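PDB 3ESM: uncharacterized protein from Nocardia farcinica, which is of unknown function but has an immunoglobulin-like fold of the YcnI-like family and may bind copper. Local coordinates for residues D8-Q14 / L135-T139; F22-S28 / F103-Y109; M51-T55 / N77-Q81. The protein carries 2 engineered substitutions. All coordinates share one frame; numbering follows the deposited sequence.

Interaction 1. Residues D8-Q14 / L135-T139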
loop_
_atom_site.group_PDB
_atom_site.type_symbol
_atom_site.label_atom_id
_atom_site.label_comp_id
_atom_site.label_asym_id
_atom_site.label_seq_id
_atom_site.Cartn_x
_atom_site.Cartn_y
_atom_site.Cartn_z
ATOM N N ASP A 8 -17.397 -7.993 8.218
ATOM C CA ASP A 8 -18.642 -8.175 8.951
ATOM C C ASP A 8 -19.639 -7.100 8.563
ATOM O O ASP A 8 -19.294 -5.918 8.481
ATOM C CB ASP A 8 -18.394 -8.124 10.458
ATOM C CG ASP A 8 -19.479 -8.834 11.250
ATOM O OD1 ASP A 8 -19.506 -10.085 11.237
ATOM O OD2 ASP A 8 -20.303 -8.141 11.884
ATOM N N ALA A 9 -20.881 -7.520 8.334
ATOM C CA ALA A 9 -21.945 -6.621 7.954
ATOM C C ALA A 9 -23.254 -7.403 8.129
ATOM O O ALA A 9 -23.768 -7.988 7.177
ATOM C CB ALA A 9 -21.771 -6.189 6.534
ATOM N N PRO A 10 -23.769 -7.452 9.369
ATOM C CA PRO A 10 -24.945 -8.279 9.688
ATOM C C PRO A 10 -26.136 -8.027 8.759
ATOM O O PRO A 10 -26.732 -8.978 8.233
ATOM C CB PRO A 10 -25.266 -7.876 11.134
ATOM C CG PRO A 10 -23.913 -7.530 11.709
ATOM C CD PRO A 10 -23.231 -6.775 10.561
ATOM N N GLY A 11 -26.471 -6.764 8.535
ATOM C CA GLY A 11 -27.526 -6.444 7.575
ATOM C C GLY A 11 -27.323 -7.153 6.236
ATOM O O GLY A 11 -28.116 -8.013 5.850
ATOM N N ALA A 12 -26.245 -6.781 5.546
ATOM C CA ALA A 12 -25.924 -7.181 4.158
ATOM C C ALA A 12 -26.932 -7.957 3.314
ATOM O O ALA A 12 -27.090 -9.176 3.461
ATOM C CB ALA A 12 -24.552 -7.849 4.071
ATOM N N ALA A 13 -27.534 -7.245 2.366
ATOM C CA ALA A 13 -28.456 -7.840 1.421
ATOM C C ALA A 13 -28.093 -7.467 0.001
ATOM O O ALA A 13 -27.460 -6.438 -0.232
ATOM C CB ALA A 13 -29.868 -7.379 1.728
ATOM N N GLN A 14 -28.506 -8.285 -0.962
ATOM C CA GLN A 14 -28.322 -7.965 -2.381
ATOM C C GLN A 14 -29.061 -6.673 -2.679
ATOM O O GLN A 14 -30.202 -6.503 -2.227
ATOM C CB GLN A 14 -28.852 -9.102 -3.259
ATOM C CG GLN A 14 -28.206 -10.461 -2.942
ATOM C CD GLN A 14 -28.688 -11.598 -3.837
ATOM O OE1 GLN A 14 -29.168 -11.367 -4.944
ATOM N NE2 GLN A 14 -28.530 -12.825 -3.366
ATOM N N LEU A 135 -18.439 -11.706 1.818
ATOM C CA LEU A 135 -19.760 -11.661 2.462
ATOM C C LEU A 135 -20.767 -12.488 1.687
ATOM O O LEU A 135 -20.710 -12.532 0.474
ATOM C CB LEU A 135 -20.325 -10.246 2.495
ATOM C CG LEU A 135 -19.674 -9.183 3.375
ATOM C CD1 LEU A 135 -20.384 -7.853 3.102
ATOM C CD2 LEU A 135 -19.806 -9.585 4.825
ATOM N N THR A 136 -21.686 -13.115 2.417
ATOM C CA THR A 136 -22.886 -13.725 1.830
ATOM C C THR A 136 -23.981 -12.711 1.858
ATOM O O THR A 136 -24.180 -12.046 2.870
ATOM C CB THR A 136 -23.351 -14.912 2.667
ATOM O OG1 THR A 136 -22.487 -16.002 2.378
ATOM C CG2 THR A 136 -24.815 -15.271 2.338
ATOM N N LEU A 137 -24.710 -12.596 0.757
ATOM C CA LEU A 137 -25.726 -11.572 0.660
ATOM C C LEU A 137 -27.105 -12.184 0.631
ATOM O O LEU A 137 -27.379 -13.037 -0.214
ATOM C CB LEU A 137 -25.503 -10.741 -0.590
ATOM C CG LEU A 137 -24.132 -10.074 -0.577
ATOM C CD1 LEU A 137 -23.925 -9.387 -1.930
ATOM C CD2 LEU A 137 -23.997 -9.091 0.575
ATOM N N ALA A 138 -27.949 -11.739 1.555
ATOM C CA ALA A 138 -29.313 -12.227 1.639
ATOM C C ALA A 138 -30.085 -11.781 0.422
ATOM O O ALA A 138 -29.825 -10.731 -0.173
ATOM C CB ALA A 138 -29.990 -11.733 2.911
ATOM N N THR A 139 -31.068 -12.586 0.058
ATOM C CA THR A 139 -31.815 -12.341 -1.150
ATOM C C THR A 139 -32.611 -11.080 -0.956
ATOM O O THR A 139 -33.067 -10.830 0.155
ATOM C CB THR A 139 -32.768 -13.511 -1.404
ATOM O OG1 THR A 139 -31.993 -14.708 -1.575
ATOM C CG2 THR A 139 -33.609 -13.256 -2.635
#

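Interaction 2. Residues F22-S28 / F103-Y109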
loop_
_atom_site.group_PDB
_atom_site.type_symbol
_atom_site.label_atom_id
_atom_site.label_comp_id
_atom_site.label_asym_id
_atom_site.label_seq_id
_atom_site.Cartn_x
_atom_site.Cartn_y
_atom_site.Cartn_z
ATOM N N PHE A 22 -14.017 -4.190 8.372
ATOM C CA PHE A 22 -12.892 -5.096 8.079
ATOM C C PHE A 22 -12.009 -5.145 9.304
ATOM O O PHE A 22 -11.503 -4.112 9.733
ATOM C CB PHE A 22 -12.090 -4.610 6.864
ATOM C CG PHE A 22 -12.887 -4.627 5.606
ATOM C CD1 PHE A 22 -13.060 -5.813 4.904
ATOM C CD2 PHE A 22 -13.491 -3.474 5.141
ATOM C CE1 PHE A 22 -13.827 -5.839 3.748
ATOM C CE2 PHE A 22 -14.275 -3.486 3.974
ATOM C CZ PHE A 22 -14.454 -4.670 3.293
ATOM N N ARG A 23 -11.861 -6.331 9.898
ATOM C CA ARG A 23 -11.028 -6.455 11.087
ATOM C C ARG A 23 -9.745 -7.112 10.641
ATOM O O ARG A 23 -9.757 -8.231 10.123
ATOM C CB ARG A 23 -11.720 -7.294 12.157
ATOM C CG ARG A 23 -10.974 -7.305 13.476
ATOM C CD ARG A 23 -11.795 -7.994 14.567
ATOM N NE ARG A 23 -11.198 -7.758 15.870
ATOM C CZ ARG A 23 -10.599 -8.694 16.589
ATOM N NH1 ARG A 23 -10.546 -9.935 16.130
ATOM N NH2 ARG A 23 -10.069 -8.388 17.773
ATOM N N VAL A 24 -8.640 -6.400 10.844
ATOM C CA VAL A 24 -7.349 -6.787 10.306
ATOM C C VAL A 24 -6.327 -7.117 11.389
ATOM O O VAL A 24 -6.052 -6.273 12.253
ATOM C CB VAL A 24 -6.782 -5.608 9.515
ATOM C CG1 VAL A 24 -5.379 -5.940 8.940
ATOM C CG2 VAL A 24 -7.805 -5.189 8.420
ATOM N N PRO A 25 -5.741 -8.325 11.332
ATOM C CA PRO A 25 -4.750 -8.706 12.344
ATOM C C PRO A 25 -3.366 -8.284 11.927
ATOM O O PRO A 25 -3.033 -8.406 10.770
ATOM C CB PRO A 25 -4.775 -10.227 12.283
ATOM C CG PRO A 25 -5.035 -10.516 10.796
ATOM C CD PRO A 25 -6.025 -9.434 10.394
ATOM N N THR A 26 -2.541 -7.844 12.880
ATOM C CA THR A 26 -1.142 -7.608 12.581
ATOM C C THR A 26 -0.364 -8.896 12.799
ATOM O O THR A 26 -0.149 -9.313 13.932
ATOM C CB THR A 26 -0.600 -6.425 13.431
ATOM O OG1 THR A 26 -1.247 -5.224 12.983
ATOM C CG2 THR A 26 0.890 -6.249 13.230
ATOM N N GLU A 27 0.019 -9.539 11.699
ATOM C CA GLU A 27 0.652 -10.866 11.746
ATOM C C GLU A 27 2.153 -10.782 11.559
ATOM O O GLU A 27 2.730 -11.374 10.648
ATOM C CB GLU A 27 -0.031 -11.800 10.741
ATOM C CG GLU A 27 -1.435 -12.099 11.248
ATOM C CD GLU A 27 -2.266 -13.049 10.392
ATOM O OE1 GLU A 27 -3.327 -13.467 10.912
ATOM O OE2 GLU A 27 -1.885 -13.390 9.240
ATOM N N SER A 28 2.769 -10.009 12.436
ATOM C CA SER A 28 4.198 -9.904 12.502
ATOM C C SER A 28 4.522 -9.823 13.972
ATOM O O SER A 28 3.708 -9.358 14.777
ATOM C CB SER A 28 4.689 -8.620 11.823
ATOM O OG SER A 28 6.058 -8.416 12.102
ATOM N N PHE A 103 -13.915 -8.916 -1.214
ATOM C CA PHE A 103 -13.228 -7.625 -1.097
ATOM C C PHE A 103 -11.729 -7.863 -1.001
ATOM O O PHE A 103 -11.169 -7.808 0.070
ATOM C CB PHE A 103 -13.708 -6.859 0.132
ATOM C CG PHE A 103 -15.185 -6.634 0.179
ATOM C CD1 PHE A 103 -15.755 -5.492 -0.373
ATOM C CD2 PHE A 103 -16.011 -7.563 0.794
ATOM C CE1 PHE A 103 -17.146 -5.268 -0.311
ATOM C CE2 PHE A 103 -17.408 -7.356 0.866
ATOM C CZ PHE A 103 -17.975 -6.207 0.304
ATOM N N PRO A 104 -11.086 -8.100 -2.133
ATOM C CA PRO A 104 -9.627 -8.335 -2.142
ATOM C C PRO A 104 -8.956 -7.159 -1.404
ATOM O O PRO A 104 -9.390 -6.013 -1.583
ATOM C CB PRO A 104 -9.283 -8.337 -3.627
ATOM C CG PRO A 104 -10.551 -8.812 -4.302
ATOM C CD PRO A 104 -11.711 -8.294 -3.462
ATOM N N ALA A 105 -7.954 -7.431 -0.570
ATOM C CA ALA A 105 -7.344 -6.342 0.216
ATOM C C ALA A 105 -5.828 -6.435 0.171
ATOM O O ALA A 105 -5.265 -7.506 -0.116
ATOM C CB ALA A 105 -7.824 -6.383 1.620
ATOM N N GLU A 106 -5.165 -5.308 0.440
ATOM C CA GLU A 106 -3.700 -5.277 0.495
ATOM C C GLU A 106 -3.285 -4.551 1.759
ATOM O O GLU A 106 -3.713 -3.413 1.977
ATOM C CB GLU A 106 -3.144 -4.574 -0.709
ATOM C CG GLU A 106 -3.567 -5.245 -2.005
ATOM C CD GLU A 106 -2.742 -6.495 -2.284
ATOM O OE1 GLU A 106 -1.596 -6.593 -1.792
ATOM O OE2 GLU A 106 -3.255 -7.363 -3.031
ATOM N N GLN A 107 -2.504 -5.241 2.600
ATOM C CA GLN A 107 -2.161 -4.739 3.952
ATOM C C GLN A 107 -0.693 -4.358 3.990
ATOM O O GLN A 107 0.167 -5.206 3.785
ATOM C CB GLN A 107 -2.416 -5.864 4.971
ATOM C CG GLN A 107 -2.130 -5.512 6.436
ATOM C CD GLN A 107 -2.272 -6.755 7.337
ATOM O OE1 GLN A 107 -2.590 -7.833 6.833
ATOM N NE2 GLN A 107 -2.063 -6.600 8.649
ATOM N N THR A 108 -0.383 -3.096 4.304
ATOM C CA THR A 108 0.988 -2.653 4.326
ATOM C C THR A 108 1.518 -2.656 5.745
ATOM O O THR A 108 0.819 -2.167 6.664
ATOM C CB THR A 108 1.097 -1.196 3.785
ATOM O OG1 THR A 108 0.693 -1.141 2.397
ATOM C CG2 THR A 108 2.514 -0.689 3.925
ATOM N N TYR A 109 2.758 -3.147 5.903
ATOM C CA TYR A 109 3.450 -3.148 7.198
ATOM C C TYR A 109 4.559 -2.131 7.241
ATOM O O TYR A 109 5.086 -1.741 6.197
ATOM C CB TYR A 109 4.060 -4.513 7.452
ATOM C CG TYR A 109 3.048 -5.538 7.902
ATOM C CD1 TYR A 109 2.923 -5.856 9.247
ATOM C CD2 TYR A 109 2.254 -6.218 6.984
ATOM C CE1 TYR A 109 2.050 -6.808 9.671
ATOM C CE2 TYR A 109 1.376 -7.205 7.407
ATOM C CZ TYR A 109 1.281 -7.489 8.759
ATOM O OH TYR A 109 0.409 -8.453 9.241
#

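Interaction 3. Residues M51-T55 / N77-Q81. Engineered in segment 51-55: M51 (natural residue Leu).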
loop_
_atom_site.group_PDB
_atom_site.type_symbol
_atom_site.label_atom_id
_atom_site.label_comp_id
_atom_site.label_asym_id
_atom_site.label_seq_id
_atom_site.Cartn_x
_atom_site.Cartn_y
_atom_site.Cartn_z
ATOM N N MET A 51 -11.555 8.260 11.659
ATOM C CA MET A 51 -10.682 7.338 12.365
ATOM C C MET A 51 -9.482 8.180 12.814
ATOM O O MET A 51 -8.584 8.411 11.996
ATOM C CB MET A 51 -10.250 6.273 11.329
ATOM C CG MET A 51 -9.495 5.063 11.822
ATOM S SD MET A 51 -9.341 3.764 10.522
ATOM C CE MET A 51 -8.306 2.621 11.395
ATOM N N PRO A 52 -9.455 8.657 14.076
ATOM C CA PRO A 52 -8.344 9.504 14.479
ATOM C C PRO A 52 -7.003 8.844 14.181
ATOM O O PRO A 52 -6.814 7.636 14.467
ATOM C CB PRO A 52 -8.563 9.685 15.996
ATOM C CG PRO A 52 -10.056 9.576 16.120
ATOM C CD PRO A 52 -10.397 8.423 15.192
ATOM N N GLY A 53 -6.103 9.628 13.610
ATOM C CA GLY A 53 -4.767 9.137 13.306
ATOM C C GLY A 53 -4.649 8.446 11.968
ATOM O O GLY A 53 -3.558 8.008 11.614
ATOM N N TRP A 54 -5.750 8.333 11.228
ATOM C CA TRP A 54 -5.708 7.691 9.884
ATOM C C TRP A 54 -6.377 8.597 8.867
ATOM O O TRP A 54 -7.323 9.349 9.214
ATOM C CB TRP A 54 -6.489 6.371 9.901
ATOM C CG TRP A 54 -5.900 5.351 10.824
ATOM C CD1 TRP A 54 -5.979 5.326 12.209
ATOM C CD2 TRP A 54 -5.116 4.220 10.448
ATOM N NE1 TRP A 54 -5.297 4.214 12.698
ATOM C CE2 TRP A 54 -4.780 3.513 11.644
ATOM C CE3 TRP A 54 -4.725 3.697 9.226
ATOM C CZ2 TRP A 54 -3.976 2.355 11.639
ATOM C CZ3 TRP A 54 -3.936 2.493 9.224
ATOM C CH2 TRP A 54 -3.588 1.849 10.425
ATOM N N THR A 55 -5.898 8.560 7.630
ATOM C CA THR A 55 -6.552 9.278 6.558
ATOM C C THR A 55 -7.135 8.271 5.588
ATOM O O THR A 55 -6.503 7.279 5.302
ATOM C CB THR A 55 -5.570 10.215 5.844
ATOM O OG1 THR A 55 -5.185 11.243 6.802
ATOM C CG2 THR A 55 -6.255 10.850 4.641
ATOM N N ASN A 77 1.697 8.307 13.992
ATOM C CA ASN A 77 0.903 7.161 14.411
ATOM C C ASN A 77 1.683 5.907 14.066
ATOM O O ASN A 77 1.957 5.692 12.882
ATOM C CB ASN A 77 -0.434 7.206 13.659
ATOM C CG ASN A 77 -1.348 6.060 14.022
ATOM O OD1 ASN A 77 -0.964 5.155 14.769
ATOM N ND2 ASN A 77 -2.571 6.084 13.491
ATOM N N PRO A 78 2.051 5.096 15.067
ATOM C CA PRO A 78 2.896 3.925 14.816
ATOM C C PRO A 78 2.147 2.786 14.098
ATOM O O PRO A 78 2.775 1.760 13.791
ATOM C CB PRO A 78 3.261 3.461 16.230
ATOM C CG PRO A 78 2.126 3.897 17.067
ATOM C CD PRO A 78 1.739 5.229 16.506
ATOM N N GLY A 79 0.844 2.934 13.874
ATOM C CA GLY A 79 0.039 1.884 13.231
ATOM C C GLY A 79 -0.338 0.745 14.171
ATOM O O GLY A 79 -0.140 0.838 15.393
ATOM N N VAL A 80 -0.921 -0.320 13.627
ATOM C CA VAL A 80 -1.485 -1.375 14.460
ATOM C C VAL A 80 -0.392 -2.326 14.898
ATOM O O VAL A 80 0.299 -2.935 14.070
ATOM C CB VAL A 80 -2.573 -2.143 13.687
ATOM C CG1 VAL A 80 -3.276 -3.181 14.611
ATOM C CG2 VAL A 80 -3.554 -1.162 13.040
ATOM N N GLN A 81 -0.194 -2.433 16.213
ATOM C CA GLN A 81 0.987 -3.138 16.726
ATOM C C GLN A 81 0.929 -4.668 16.597
ATOM O O GLN A 81 -0.157 -5.252 16.536
ATOM C CB GLN A 81 1.242 -2.715 18.178
ATOM C CG GLN A 81 1.553 -1.234 18.330
ATOM C CD GLN A 81 2.738 -0.854 17.492
ATOM O OE1 GLN A 81 3.826 -1.404 17.658
ATOM N NE2 GLN A 81 2.534 0.056 16.546
#

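Interaction 1. Residues D8-Q14 / L135-T139
L135, in strand 134-136, points its side chain at the loop after strand 6-8. L135 CD1 lies 4.1 Å from CB of A9 and is also near CB of A12. The same leucine packs on V101 and F103 of strand 100-109. L137 is buried. Its CG stands anti to the carbonyl carbon (chi1 -59°), and from there L137 CD2 reaches CB of A12, 3.8 Å away. Nearer the backbone, L137 CB meets Q14 CG at 3.6 Å, the two side chains passing at a slant. The carbonyl O of L137 takes a weak bond from Q14 NE2, long at 3.4 Å but nearly straight. A138 pairs with A13 in a single beta bridge. A138 N gives a weak bond to A12 O at 3.3 Å. A138 O accepts the stronger one from Q14 N, at 2.9 Å and 178°. A138 O also lies 3.2 Å from Q14 CG, so the glutamine chain runs close alongside the carbonyl. T139 adds only loose contact with the Q14 amide. The chemistry is therefore mixed. A9 and A12 pack on the two leucines, while Q14 combines aliphatic packing with a weak amide bond. Two of the three hydrogen bonds run from backbone to backbone, so the pairing of the C-terminal end of the model with the loop depends little on side-chain identity.

Interaction 2. Residues F22-S28 / F103-Y109
Two bonds join P25 and E27 to side chains from the facing strand. Q107 NE2 gives a hydrogen bond to P25 O at 2.9 Å. The amide nitrogen stands well above the carbonyl plane, and the N-H is bent to 154°. With chi1 near 180° and an extended chain beyond CG, Q107 runs straight out from its strand and reaches across. NE2 also bonds T33 OG1, and OE1 accepts from W117 NE1, so both ends of the buried amide are held. The second bond runs from E27 N to Y109 OH, at 2.7 Å, and meets the tyrosine ring at its edge. Around these bonds the contact is by packing. V24 CG1 lies against the Q107 amide, 3.4 Å from Q107 NE2. T26 CG2 slides past the Y109 ring, 3.8 Å from Y109 CE1, and S28 CB approaches the same CE1. At the far end F22 and F103 form a T-shaped stack with planes at 73°. The edge of F22, led by CZ, lies over one face of F103, toward the rim of the ring. The axes of strands 22-25 and 105-109 are 9.8 Å apart at closest and clearly inclined to each other. Strand 18-25 belongs to the four-stranded sheet and strand 100-109 to the other. Two sheets facing each other over a buried core are typical of an immunoglobulin-like beta sandwich.

Interaction 3. Residues M51-T55 / N77-Q81
A type II beta turn, M51 to W54, meets an Asx turn at N77 near the edge of the domain. One hydrogen bond crosses the contact, N77 ND2 to G53 O, 2.9 Å long and nearly straight at 169°. The oxygen lies in the plane of the asparagine amide. The nitrogen, however, stands well above the carbonyl plane of G53. The N77 side chain swings away from its own backbone N (chi1 -180°), which carries the amide out to the turn. The other end of that amide is also used: N77 OD1 accepts from G79 N at 3.0 Å, closing the Asx turn. Both ends therefore have a partner, and the amide is fixed in rotation. G53, with positive phi, is the third residue of its turn, which W54 N closes by bonding M51 O. The turn leads into strand 54-60, at the edge of the six-stranded sheet of the immunoglobulin-like fold. The facing loop links strand 66-73 of that sheet to strand 85-93 of the other. N77 ND2 lies 3.3 Å above one face of the W54 indole, toward its rim, with amide and ring planes 87° apart. N77 ND2 is 3.4 Å from W54 NE1; both are donors and do not bond each other. Further along the indole, W54 CZ2 touches V80 CG2 at 3.8 Å. The ring also passes close to CA of G79. F88 of strand 85-93 and W54 meet edge-to-face. Q81 NE2 bonds G79 O within the loop. N77 O bonds NH2 of R57 of the second subunit. A dimethyl sulfoxide molecule, probably from the crystallisation liquor, lies about 6 Å from the N77 side chain.

Along the chain, interactions 2 and 3 both lie between the two segments of interaction 1 in sequence, and interaction 3 lies between those of interaction 2. Interactions 1 and 2 have centres about 21 Å apart but touch where L135 CD1 meets F103 CE2 at 3.8 Å; strands 134-136 and 100-109 are neighbours in one sheet. Interactions 2 and 3 are closer, with centres about 14 Å apart. T26 OG1 and V80 O lie 3.0 Å apart, a probable hydrogen bond. Interactions 1 and 3 do not touch: their nearest atoms are about 14 Å apart. Interactions 2 and 3 both reach the second subunit, whereas interaction 1 does not.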